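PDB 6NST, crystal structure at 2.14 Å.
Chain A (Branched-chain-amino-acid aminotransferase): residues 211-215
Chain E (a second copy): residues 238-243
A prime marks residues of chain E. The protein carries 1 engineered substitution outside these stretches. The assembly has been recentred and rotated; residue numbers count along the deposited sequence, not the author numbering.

Chain A (211-215) PEVTA
Chain E (238-243) EKRITR

How do the two backbones run where they meet? Neither stretch pairs with the other as a sheet, though the two run in broadly the same direction. Chain A is an irregular loop: Pro211 and Glu212 are extended (phi/psi -60/137, -63/152), and Val213 (-62/75) begins the bend that Thr214 (-108/-82) and Ala215 (-108/-1) continue. In chain E, Glu238′ (-97/115) is strand, and the chain stays extended through Lys239′ (-154/172), Arg240′ (-74/136), Ile241′ (-126/133) and Thr242′ (-95/163), the N-cap residue, before Arg243′ (-64/-38) enters the helix. The register is set by Thr214 and Arg240′, whose CA atoms lie 6.3 Å apart.

What brings Thr214 and Arg240′ together? The CA-to-CB bond of Arg240′ points toward chain A, while that of Thr214 points sideways. Arg240′ has chi1 -55° (m), chi2 173° (t), chi3 91° and chi4 -178°, which places its aliphatic portion beside the threonine methyl: Thr214 CG2 lies 3.6 Å from Arg240′ CD. The same methyl approaches the guanidinium obliquely. Arginine suits this place because its carbons can pack on a methyl while NH2 is hydrogen-bonded elsewhere in the structure. Thr214, at chi1 -31°, turns OG1 back to its own chain, donating a hydrogen bond to Glu212 O at 2.5 Å. The threonine thus combines a polar link within its loop with a methyl for packing, though its high B factors indicate poor order.

Where do the flanking residues fit? Glu212 points its CA-to-CB bond toward chain E, with chi1 12°, chi2 177° (t) and chi3 50°, yet the approach is loose: its OE2 is 4.4 Å from Arg240′ CD. The CA-to-CB bond of Thr242′ also points toward chain A; with chi1 61° (p), its methyl CG2 sits 3.6 Å from Thr214 O. That of Ile241′ points away, with chi1 -61° (m) and chi2 172° (t), and the residue makes no contact here.

Does any polar bond join the chains? None crosses between these stretches, so the 216 Å² buried between them, both sides summed, reflects packing; Thr214 (68 Å²) and Arg240′ (59 Å²) are covered most. The CA-to-CB bond of Lys239′ points toward chain A, with chi1 73° (p), chi2 179° (t), chi3 -169° (t) and chi4 63° (p). Lysine's length lets NZ reach back to donate a hydrogen bond to Arg240′ O at 3.0 Å, leaving NZ 4.2 Å from Val213 O. Val213, poorly ordered at chi1 -164° (t), meets chain E through its backbone: Val213 O is also 4.3 Å from Arg240′ O.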

# COMPACT_ATOMS: atom_id res chain seq x y z
N PRO A 211 3.41 -20.39 -1.76
CA PRO A 211 3.66 -19.10 -1.11
C PRO A 211 4.33 -19.28 0.24
O PRO A 211 3.98 -20.17 1.02
CB PRO A 211 2.25 -18.50 -0.96
CG PRO A 211 1.44 -19.18 -2.02
CD PRO A 211 2.00 -20.57 -2.12
N GLU A 212 5.33 -18.44 0.50
CA GLU A 212 6.00 -18.46 1.79
C GLU A 212 5.03 -18.09 2.90
O GLU A 212 4.05 -17.37 2.69
CB GLU A 212 7.19 -17.49 1.77
CG GLU A 212 7.20 -16.57 0.57
CD GLU A 212 8.34 -15.57 0.60
OE1 GLU A 212 9.50 -15.99 0.79
OE2 GLU A 212 8.08 -14.36 0.42
N VAL A 213 5.29 -18.61 4.10
CA VAL A 213 4.44 -18.36 5.26
C VAL A 213 4.45 -16.87 5.56
O VAL A 213 5.08 -16.42 6.52
CB VAL A 213 4.89 -19.19 6.47
CG1 VAL A 213 3.79 -19.23 7.53
CG2 VAL A 213 5.28 -20.59 6.05
N THR A 214 3.74 -16.10 4.74
CA THR A 214 3.79 -14.64 4.80
C THR A 214 2.49 -14.10 5.37
O THR A 214 2.40 -13.80 6.57
CB THR A 214 4.05 -14.06 3.41
OG1 THR A 214 4.85 -14.98 2.66
CG2 THR A 214 4.79 -12.75 3.52
N ALA A 215 1.47 -13.97 4.53
CA ALA A 215 0.14 -13.54 4.96
C ALA A 215 -0.88 -14.67 4.94
O ALA A 215 -2.04 -14.44 5.30
CB ALA A 215 -0.34 -12.38 4.08
N GLU E 238 16.31 -16.23 7.04
CA GLU E 238 15.89 -14.85 6.87
C GLU E 238 14.59 -14.84 6.07
O GLU E 238 14.57 -15.24 4.90
CB GLU E 238 16.96 -14.03 6.15
CG GLU E 238 18.24 -13.85 6.94
CD GLU E 238 19.32 -13.15 6.14
OE1 GLU E 238 19.46 -13.45 4.94
OE2 GLU E 238 20.02 -12.29 6.71
N LYS E 239 13.51 -14.38 6.70
CA LYS E 239 12.21 -14.37 6.04
C LYS E 239 11.36 -13.27 6.66
O LYS E 239 11.73 -12.65 7.66
CB LYS E 239 11.51 -15.72 6.15
CG LYS E 239 10.98 -16.02 7.55
CD LYS E 239 10.26 -17.36 7.59
CE LYS E 239 9.51 -17.53 8.89
NZ LYS E 239 8.44 -16.50 9.03
N ARG E 240 10.20 -13.03 6.04
CA ARG E 240 9.26 -12.06 6.57
C ARG E 240 8.58 -12.64 7.81
O ARG E 240 8.17 -13.80 7.82
CB ARG E 240 8.23 -11.68 5.51
CG ARG E 240 8.87 -11.17 4.23
CD ARG E 240 7.85 -10.96 3.13
NE ARG E 240 7.31 -9.60 3.14
CZ ARG E 240 6.37 -9.17 2.31
NH1 ARG E 240 5.84 -10.00 1.41
NH2 ARG E 240 5.94 -7.92 2.38
N ILE E 241 8.47 -11.82 8.85
CA ILE E 241 7.96 -12.25 10.14
C ILE E 241 6.81 -11.34 10.54
O ILE E 241 6.92 -10.11 10.43
CB ILE E 241 9.07 -12.21 11.21
CG1 ILE E 241 10.20 -13.17 10.84
CG2 ILE E 241 8.50 -12.54 12.59
CD1 ILE E 241 11.40 -13.07 11.74
N THR E 242 5.72 -11.93 10.99
CA THR E 242 4.58 -11.16 11.45
C THR E 242 4.65 -10.99 12.97
O THR E 242 5.37 -11.71 13.67
CB THR E 242 3.27 -11.83 11.05
OG1 THR E 242 3.19 -13.13 11.66
CG2 THR E 242 3.20 -11.98 9.54
N ARG E 243 3.89 -10.02 13.47
CA ARG E 243 3.93 -9.73 14.90
C ARG E 243 3.43 -10.91 15.72
O ARG E 243 3.98 -11.21 16.78
CB ARG E 243 3.13 -8.47 15.21
CG ARG E 243 1.62 -8.61 15.07
CD ARG E 243 0.92 -7.70 16.05
NE ARG E 243 0.85 -6.33 15.56
CZ ARG E 243 0.69 -5.26 16.33
NH1 ARG E 243 0.64 -4.06 15.79
NH2 ARG E 243 0.61 -5.40 17.65